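Side-chain contacts in endo-1,4-beta-xylanase (Bacteroides thetaiotaomicron VPI-5482, PDB 3KST), which probably hydrolyses O-glycosidic bonds in plant polysaccharides such as xylan, as a calcium-binding member of glycosyl hydrolase family 43: residues Ala253-Lys258 and Ser280-Phe285; His102-Thr107 and Phe115-Lys120. All coordinates share one frame; numbering follows the deposited sequence.

In the fold
Both contacts belong to the five-bladed beta-propeller of glycosyl hydrolase family 43, and they lie on opposite sides of the chain's centre. Their own centres are 27 Å apart, and even their nearest atoms are about 15 Å from each other. Interaction 1 packs two strands of one sheet and lies closer to the calcium ion, with the side chain of Pro-254 about 8 Å from the metal that Glu-83 and His-251 bind. Interaction 2 ties the edge strand 102-108 to the loop after it; there the side chain of Cys-104 is about 13 Å from the calcium and about 12 Å from that of Asp-130, predicted to tune the catalytic acid.

Interaction 1 (Ala253-Lys258 and Ser280-Phe285); sequences APFQCK and SYIKDF
Apolar packing without a single hydrogen bond joins two strands of one propeller sheet, 250-256 and 279-287, which are separated by strand 262-268. That middle strand pairs with both, so Ala-253–Lys-258 and Ser-280–Phe-285 meet through side chains reaching past it, and Pro-254 and Phe-285 are the residues with the nearest CA atoms, 6.9 Å apart. Two separate touches carry the contact.

In the first, Pro-254 lays its CB over one face of the Phe-285 ring in a CH-pi contact, 3.9 Å from the ring centroid and 17° off the normal. Proline suits this place because its rigid, compact ring can set a C-H group squarely over an aromatic face, and it lacks an N-H that would need a partner. Phe-285 turns its ring to meet it with CG anti to the backbone N (chi1 -176°), while Val-293 and Ile-295 of strand 293-305 also pack against this phenylalanine.

The second touch involves Phe-255, whose CA-CB bond points away from the other strand. Its long, flat side chain nevertheless brings the ring back toward Ile-282, and the two side chains cross at about a right angle. Leu-58 and Lys-263 each touch both residues. The branched isoleucine spends its outermost methyl here: CD1 comes to the ring edge, near its plane, 4.1 Å from Phe-255 CZ.

Interaction 2 (His102-Thr107 and Phe115-Lys120); sequences HICVAT and FRQEVK
The Phe-115 ring has Ala-106 O at its edge, near its plane. The carbonyl carbon of Thr-107 approaches the same ring obliquely, with Thr-107 C 3.7 Å from Phe-115 CD2. The carboxamide of Gln-117 is used edgewise too, its NE2 donating to Val-105 O at 3.1 Å with the acceptor almost in the amide plane. Relative to the Val-105 carbonyl, the donor stands well above the plane, 52° out of it. The guanidinium of Arg-116 holds a water at its edge through NE, and this water donates to Thr-107 O.

Gln-117 gets there with CG anti to its own carbonyl carbon (chi1 -63°) and the chain extended beyond, which carries the amide alongside the strand to Val-105 and leaves NE2 against CB of Cys-104. Its OE1 accepts from the backbone N of Tyr-74, so the amide links the strand to a second loop. A leucine in its place would probably leave both Val-105 O and Tyr-74 N without these mates.

Between these side chains the loop makes a single antiparallel beta bridge with strand 102-108, the outermost strand of its antiparallel propeller sheet. Thr-107 and Arg-116 form the hydrogen-bonded pair: Thr-107 N gives to Arg-116 O, and Arg-116 N returns the bond to Thr-107 O, each 3.0 Å long. A second water joins Thr-107 OG1 to Arg-116 O, a link that threonine's hydroxyl permits. Ala-106 is small enough for the loop backbone to lie close, its CB 3.4 Å from Arg-116 O and 3.9 Å from Phe-115 CB.

Interaction 1 (Ala253-Lys258 and Ser280-Phe285)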
ATOM      1  N   ALA A 253      -2.815   3.039   2.667  1.00  9.58           N
ATOM      2  CA  ALA A 253      -1.550   3.759   2.793  1.00 10.02           C
ATOM      3  C   ALA A 253      -1.771   5.135   3.423  1.00 10.53           C
ATOM      4  O   ALA A 253      -2.785   5.809   3.075  1.00  9.78           O
ATOM      5  CB  ALA A 253      -0.905   3.903   1.431  1.00 10.12           C
ATOM      6  N   PRO A 254      -0.877   5.544   4.362  1.00 10.58           N
ATOM      7  CA  PRO A 254      -0.968   6.894   4.916  1.00 10.89           C
ATOM      8  C   PRO A 254      -0.256   7.893   4.014  1.00 11.35           C
ATOM      9  O   PRO A 254       0.738   7.538   3.373  1.00 12.15           O
ATOM     10  CB  PRO A 254      -0.263   6.785   6.274  1.00 11.38           C
ATOM     11  CG  PRO A 254       0.349   5.423   6.345  1.00 11.46           C
ATOM     12  CD  PRO A 254       0.179   4.758   5.037  1.00 10.57           C
ATOM     13  N   PHE A 255      -0.725   9.145   3.975  1.00 11.36           N
ATOM     14  CA  PHE A 255      -0.033  10.194   3.194  1.00 11.96           C
ATOM     15  C   PHE A 255      -0.343  11.593   3.710  1.00 12.48           C
ATOM     16  O   PHE A 255      -1.414  11.806   4.297  1.00 11.21           O
ATOM     17  CB  PHE A 255      -0.376  10.101   1.702  1.00 12.24           C
ATOM     18  CG  PHE A 255      -1.847  10.299   1.401  1.00 10.99           C
ATOM     19  CD1 PHE A 255      -2.742   9.229   1.487  1.00 12.23           C
ATOM     20  CD2 PHE A 255      -2.345  11.560   1.032  1.00 10.54           C
ATOM     21  CE1 PHE A 255      -4.127   9.415   1.217  1.00 10.97           C
ATOM     22  CE2 PHE A 255      -3.723  11.760   0.764  1.00  7.78           C
ATOM     23  CZ  PHE A 255      -4.611  10.680   0.847  1.00 11.62           C
ATOM     24  N   GLN A 256       0.609  12.515   3.524  1.00 14.34           N
ATOM     25  CA  GLN A 256       0.461  13.909   3.963  0.50 15.09           C
ATOM     26  C   GLN A 256      -0.220  14.701   2.857  1.00 15.76           C
ATOM     27  O   GLN A 256      -0.096  14.364   1.655  1.00 16.07           O
ATOM     28  CB  GLN A 256       1.800  14.535   4.440  0.50 15.50           C
ATOM     29  CG  GLN A 256       3.004  14.537   3.488  0.50 15.91           C
ATOM     30  CD  GLN A 256       3.155  15.791   2.643  0.50 16.12           C
ATOM     31  OE1 GLN A 256       2.313  16.706   2.668  0.50 16.49           O
ATOM     32  NE2 GLN A 256       4.267  15.857   1.913  0.50 14.60           N
ATOM     33  N   CYS A 257      -0.946  15.741   3.255  1.00 16.93           N
ATOM     34  CA  CYS A 257      -1.674  16.589   2.321  1.00 17.88           C
ATOM     35  C   CYS A 257      -1.054  17.970   2.210  1.00 18.28           C
ATOM     36  O   CYS A 257      -0.151  18.321   2.974  1.00 17.87           O
ATOM     37  CB  CYS A 257      -3.126  16.654   2.758  1.00 18.04           C
ATOM     38  SG  CYS A 257      -3.827  15.021   2.746  1.00 19.03           S
ATOM     39  N   LYS A 258      -1.560  18.729   1.247  1.00 19.12           N
ATOM     40  CA  LYS A 258      -1.109  20.107   0.934  1.00 20.10           C
ATOM     41  C   LYS A 258      -1.015  20.980   2.192  1.00 20.75           C
ATOM     42  O   LYS A 258      -0.038  21.726   2.358  1.00 21.51           O
ATOM     43  CB  LYS A 258      -2.078  20.778  -0.051  1.00 20.52           C
ATOM     44  CG  LYS A 258      -2.208  20.101  -1.427  1.00 22.54           C
ATOM     45  CD  LYS A 258      -3.486  20.478  -2.180  1.00 23.14           C
ATOM     46  CE  LYS A 258      -3.250  21.369  -3.354  1.00 24.18           C
ATOM     47  NZ  LYS A 258      -2.604  20.556  -4.411  1.00 26.46           N
ATOM     48  N   SER A 280     -11.698   2.519  -3.994  1.00  9.15           N
ATOM     49  CA  SER A 280     -10.969   3.173  -2.921  1.00  9.18           C
ATOM     50  C   SER A 280     -11.606   4.436  -2.380  1.00  9.19           C
ATOM     51  O   SER A 280     -12.371   5.101  -3.073  1.00  9.70           O
ATOM     52  CB  SER A 280      -9.518   3.383  -3.340  1.00  9.47           C
ATOM     53  OG  SER A 280      -8.869   2.122  -3.377  1.00  8.22           O
ATOM     54  N   TYR A 281     -11.279   4.707  -1.121  1.00 10.40           N
ATOM     55  CA  TYR A 281     -11.866   5.763  -0.270  1.00 10.06           C
ATOM     56  C   TYR A 281     -10.771   6.385   0.600  1.00 10.54           C
ATOM     57  O   TYR A 281      -9.699   5.807   0.768  1.00  9.86           O
ATOM     58  CB  TYR A 281     -12.947   5.158   0.635  1.00 10.44           C
ATOM     59  CG  TYR A 281     -14.100   4.538  -0.133  1.00  9.47           C
ATOM     60  CD1 TYR A 281     -15.160   5.326  -0.562  1.00  8.94           C
ATOM     61  CD2 TYR A 281     -14.109   3.174  -0.470  1.00  9.28           C
ATOM     62  CE1 TYR A 281     -16.205   4.784  -1.293  1.00  8.84           C
ATOM     63  CE2 TYR A 281     -15.139   2.607  -1.203  1.00  7.81           C
ATOM     64  CZ  TYR A 281     -16.198   3.441  -1.628  1.00  9.54           C
ATOM     65  OH  TYR A 281     -17.232   2.901  -2.343  1.00 10.12           O
ATOM     66  N   ILE A 282     -11.052   7.556   1.164  1.00 10.81           N
ATOM     67  CA  ILE A 282     -10.086   8.289   2.004  1.00 11.30           C
ATOM     68  C   ILE A 282     -10.689   8.762   3.346  1.00 12.10           C
ATOM     69  O   ILE A 282     -11.777   9.325   3.373  1.00 12.01           O
ATOM     70  CB  ILE A 282      -9.512   9.478   1.255  1.00 11.57           C
ATOM     71  CG1 ILE A 282      -8.704   9.038   0.015  1.00 11.98           C
ATOM     72  CG2 ILE A 282      -8.603  10.340   2.179  1.00 12.79           C
ATOM     73  CD1 ILE A 282      -8.309  10.219  -0.881  1.00 15.93           C
ATOM     74  N   LYS A 283      -9.958   8.527   4.441  1.00 12.58           N
ATOM     75  CA  LYS A 283     -10.329   8.972   5.793  1.00 12.16           C
ATOM     76  C   LYS A 283      -9.164   9.784   6.343  1.00 12.25           C
ATOM     77  O   LYS A 283      -8.117   9.890   5.697  1.00 11.93           O
ATOM     78  CB  LYS A 283     -10.686   7.762   6.674  1.00 12.92           C
ATOM     79  CG  LYS A 283     -12.105   7.229   6.423  1.00 11.71           C
ATOM     80  CD  LYS A 283     -12.445   5.941   7.231  1.00 15.09           C
ATOM     81  CE  LYS A 283     -12.789   6.192   8.690  1.00 17.05           C
ATOM     82  NZ  LYS A 283     -14.127   6.838   8.955  1.00 15.41           N
ATOM     83  N   ASP A 284      -9.350  10.383   7.516  1.00 12.45           N
ATOM     84  CA  ASP A 284      -8.285  11.107   8.176  1.00 12.77           C
ATOM     85  C   ASP A 284      -7.350  10.115   8.861  1.00 12.63           C
ATOM     86  O   ASP A 284      -7.744   8.992   9.161  1.00 13.58           O
ATOM     87  CB  ASP A 284      -8.837  12.120   9.170  1.00 13.22           C
ATOM     88  CG  ASP A 284      -9.662  13.185   8.492  1.00 14.24           C
ATOM     89  OD1 ASP A 284      -9.135  13.821   7.554  1.00 14.28           O
ATOM     90  OD2 ASP A 284     -10.814  13.374   8.888  1.00 19.91           O
ATOM     91  N   PHE A 285      -6.108  10.549   9.047  1.00 13.16           N
ATOM     92  CA  PHE A 285      -5.051   9.757   9.665  1.00 13.06           C
ATOM     93  C   PHE A 285      -4.207  10.619  10.583  1.00 14.00           C
ATOM     94  O   PHE A 285      -3.840  11.726  10.216  1.00 13.57           O
ATOM     95  CB  PHE A 285      -4.114   9.210   8.589  1.00 13.32           C
ATOM     96  CG  PHE A 285      -3.058   8.301   9.125  1.00 11.28           C
ATOM     97  CD1 PHE A 285      -3.382   7.014   9.494  1.00 12.24           C
ATOM     98  CD2 PHE A 285      -1.750   8.745   9.298  1.00 10.99           C
ATOM     99  CE1 PHE A 285      -2.400   6.151  10.000  1.00 12.77           C
ATOM    100  CE2 PHE A 285      -0.765   7.909   9.789  1.00  9.68           C
ATOM    101  CZ  PHE A 285      -1.100   6.605  10.170  1.00 10.95           C
TER

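Interaction 2 (His102-Thr107 and Phe115-Lys120)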
ATOM      1  N   HIS A 102       5.401 -12.537  -7.032  1.00  9.10           N
ATOM      2  CA  HIS A 102       6.813 -12.205  -6.758  1.00  8.98           C
ATOM      3  C   HIS A 102       6.890 -10.696  -6.643  1.00  9.28           C
ATOM      4  O   HIS A 102       6.056  -9.981  -7.234  1.00  9.83           O
ATOM      5  CB  HIS A 102       7.763 -12.740  -7.842  1.00  8.22           C
ATOM      6  CG  HIS A 102       7.821 -14.225  -7.871  1.00 11.15           C
ATOM      7  ND1 HIS A 102       6.831 -14.996  -8.432  1.00 11.56           N
ATOM      8  CD2 HIS A 102       8.731 -15.088  -7.357  1.00 12.79           C
ATOM      9  CE1 HIS A 102       7.138 -16.277  -8.288  1.00 13.05           C
ATOM     10  NE2 HIS A 102       8.284 -16.358  -7.635  1.00 14.02           N
ATOM     11  N   ILE A 103       7.874 -10.203  -5.902  1.00  8.45           N
ATOM     12  CA  ILE A 103       8.052  -8.752  -5.715  1.00  8.13           C
ATOM     13  C   ILE A 103       9.060  -8.201  -6.714  1.00  8.57           C
ATOM     14  O   ILE A 103      10.097  -8.823  -6.951  1.00  9.37           O
ATOM     15  CB  ILE A 103       8.407  -8.373  -4.281  1.00  9.23           C
ATOM     16  CG1 ILE A 103       9.658  -9.098  -3.756  1.00  8.61           C
ATOM     17  CG2 ILE A 103       7.219  -8.750  -3.386  1.00  8.94           C
ATOM     18  CD1 ILE A 103      10.137  -8.597  -2.415  1.00 10.45           C
ATOM     19  N   CYS A 104       8.747  -7.021  -7.230  1.00  9.81           N
ATOM     20  CA  CYS A 104       9.459  -6.377  -8.323  1.00  9.38           C
ATOM     21  C   CYS A 104       9.583  -4.885  -8.170  1.00  9.98           C
ATOM     22  O   CYS A 104       8.791  -4.241  -7.461  1.00 10.22           O
ATOM     23  CB  CYS A 104       8.666  -6.608  -9.620  1.00  9.38           C
ATOM     24  SG  CYS A 104       8.381  -8.305 -10.109  1.00 12.15           S
ATOM     25  N   VAL A 105      10.537  -4.321  -8.919  1.00 10.12           N
ATOM     26  CA  VAL A 105      10.744  -2.884  -8.933  1.00 10.31           C
ATOM     27  C   VAL A 105      11.043  -2.407 -10.353  1.00 10.51           C
ATOM     28  O   VAL A 105      11.823  -3.053 -11.082  1.00 11.05           O
ATOM     29  CB  VAL A 105      11.862  -2.431  -7.921  1.00  9.69           C
ATOM     30  CG1 VAL A 105      13.197  -3.107  -8.204  1.00 12.17           C
ATOM     31  CG2 VAL A 105      12.012  -0.897  -7.887  1.00 10.23           C
ATOM     32  N   ALA A 106      10.386  -1.305 -10.716  1.00 10.39           N
ATOM     33  CA  ALA A 106      10.544  -0.608 -11.993  1.00  9.85           C
ATOM     34  C   ALA A 106      10.807   0.851 -11.695  1.00  9.94           C
ATOM     35  O   ALA A 106      10.615   1.315 -10.560  1.00 10.02           O
ATOM     36  CB  ALA A 106       9.264  -0.756 -12.861  1.00 10.54           C
ATOM     37  N   THR A 107      11.326   1.574 -12.685  1.00 10.72           N
ATOM     38  CA  THR A 107      11.591   2.991 -12.524  1.00 11.21           C
ATOM     39  C   THR A 107      11.005   3.835 -13.660  1.00 10.83           C
ATOM     40  O   THR A 107      10.740   3.344 -14.758  1.00 11.02           O
ATOM     41  CB  THR A 107      13.125   3.322 -12.366  1.00 10.84           C
ATOM     42  OG1 THR A 107      13.799   3.225 -13.628  1.00 13.22           O
ATOM     43  CG2 THR A 107      13.816   2.419 -11.363  1.00 11.25           C
ATOM     44  N   PHE A 115       6.747   3.326 -16.215  1.00 14.85           N
ATOM     45  CA  PHE A 115       7.662   2.609 -15.319  1.00 13.58           C
ATOM     46  C   PHE A 115       8.082   1.353 -16.049  1.00 13.49           C
ATOM     47  O   PHE A 115       7.234   0.649 -16.597  1.00 13.18           O
ATOM     48  CB  PHE A 115       7.018   2.245 -13.973  1.00 13.01           C
ATOM     49  CG  PHE A 115       6.796   3.428 -13.083  1.00 11.99           C
ATOM     50  CD1 PHE A 115       5.697   4.261 -13.292  1.00 15.16           C
ATOM     51  CD2 PHE A 115       7.692   3.740 -12.042  1.00 12.59           C
ATOM     52  CE1 PHE A 115       5.479   5.373 -12.489  1.00 12.09           C
ATOM     53  CE2 PHE A 115       7.480   4.851 -11.223  1.00 14.54           C
ATOM     54  CZ  PHE A 115       6.356   5.687 -11.452  1.00 12.99           C
ATOM     55  N   ARG A 116       9.386   1.087 -16.101  1.00 12.43           N
ATOM     56  CA  ARG A 116       9.898  -0.095 -16.774  1.00 12.45           C
ATOM     57  C   ARG A 116      11.004  -0.770 -15.996  1.00 11.41           C
ATOM     58  O   ARG A 116      11.685  -0.141 -15.181  1.00 11.35           O
ATOM     59  CB  ARG A 116      10.454   0.284 -18.163  1.00 12.04           C
ATOM     60  CG  ARG A 116       9.437   0.914 -19.079  1.00 14.34           C
ATOM     61  CD  ARG A 116      10.009   1.251 -20.428  1.00 12.64           C
ATOM     62  NE  ARG A 116      10.969   2.374 -20.391  1.00 14.41           N
ATOM     63  CZ  ARG A 116      11.616   2.877 -21.459  1.00 16.81           C
ATOM     64  NH1 ARG A 116      11.396   2.413 -22.693  1.00 15.64           N
ATOM     65  NH2 ARG A 116      12.487   3.881 -21.295  1.00 19.82           N
ATOM     66  N   GLN A 117      11.150  -2.065 -16.260  1.00 11.83           N
ATOM     67  CA  GLN A 117      12.301  -2.817 -15.808  1.00 10.90           C
ATOM     68  C   GLN A 117      13.253  -2.970 -16.995  1.00 11.20           C
ATOM     69  O   GLN A 117      12.808  -3.293 -18.115  1.00 11.00           O
ATOM     70  CB  GLN A 117      11.908  -4.205 -15.366  1.00 10.39           C
ATOM     71  CG  GLN A 117      10.963  -4.247 -14.183  1.00 10.69           C
ATOM     72  CD  GLN A 117      10.836  -5.650 -13.654  1.00  9.65           C
ATOM     73  OE1 GLN A 117      10.489  -6.570 -14.399  1.00 11.31           O
ATOM     74  NE2 GLN A 117      11.123  -5.835 -12.357  1.00 11.23           N
ATOM     75  N   GLU A 118      14.544  -2.746 -16.756  1.00 11.76           N
ATOM     76  CA  GLU A 118      15.585  -2.989 -17.781  1.00 12.13           C
ATOM     77  C   GLU A 118      15.704  -4.496 -18.028  1.00 12.43           C
ATOM     78  O   GLU A 118      15.681  -4.943 -19.179  1.00 13.88           O
ATOM     79  CB  GLU A 118      16.908  -2.346 -17.370  1.00 12.16           C
ATOM     80  CG  GLU A 118      16.810  -0.822 -17.403  1.00 12.62           C
ATOM     81  CD  GLU A 118      18.073  -0.077 -17.000  1.00 14.24           C
ATOM     82  OE1 GLU A 118      18.928  -0.670 -16.329  1.00 15.35           O
ATOM     83  OE2 GLU A 118      18.188   1.139 -17.329  1.00 15.61           O
ATOM     84  N   VAL A 119      15.759  -5.270 -16.944  1.00 12.83           N
ATOM     85  CA  VAL A 119      15.784  -6.729 -17.002  1.00 12.66           C
ATOM     86  C   VAL A 119      14.517  -7.159 -16.257  1.00 12.90           C
ATOM     87  O   VAL A 119      14.310  -6.740 -15.118  1.00 12.36           O
ATOM     88  CB  VAL A 119      17.049  -7.337 -16.364  1.00 12.80           C
ATOM     89  CG1 VAL A 119      17.016  -8.867 -16.488  1.00 12.50           C
ATOM     90  CG2 VAL A 119      18.306  -6.800 -17.055  1.00 13.96           C
ATOM     91  N   LYS A 120      13.728  -8.026 -16.892  1.00 12.08           N
ATOM     92  CA  LYS A 120      12.382  -8.405 -16.404  1.00 11.91           C
ATOM     93  C   LYS A 120      12.422  -9.551 -15.405  1.00 12.38           C
ATOM     94  O   LYS A 120      12.047 -10.693 -15.702  1.00 13.94           O
ATOM     95  CB  LYS A 120      11.435  -8.686 -17.595  1.00 12.15           C
ATOM     96  CG  LYS A 120      10.987  -7.396 -18.330  1.00 10.80           C
ATOM     97  CD  LYS A 120      12.092  -6.621 -19.024  1.00 13.33           C
ATOM     98  CE  LYS A 120      11.529  -5.497 -19.890  1.00 11.52           C
ATOM     99  NZ  LYS A 120      12.634  -4.692 -20.541  1.00 11.78           N
TER
HETATM  100  O   HOH W   1      14.485   0.867 -14.763  1.00 13.44           O
HETATM  101  O   HOH W   2      11.302   3.451 -17.786  1.00 24.27           O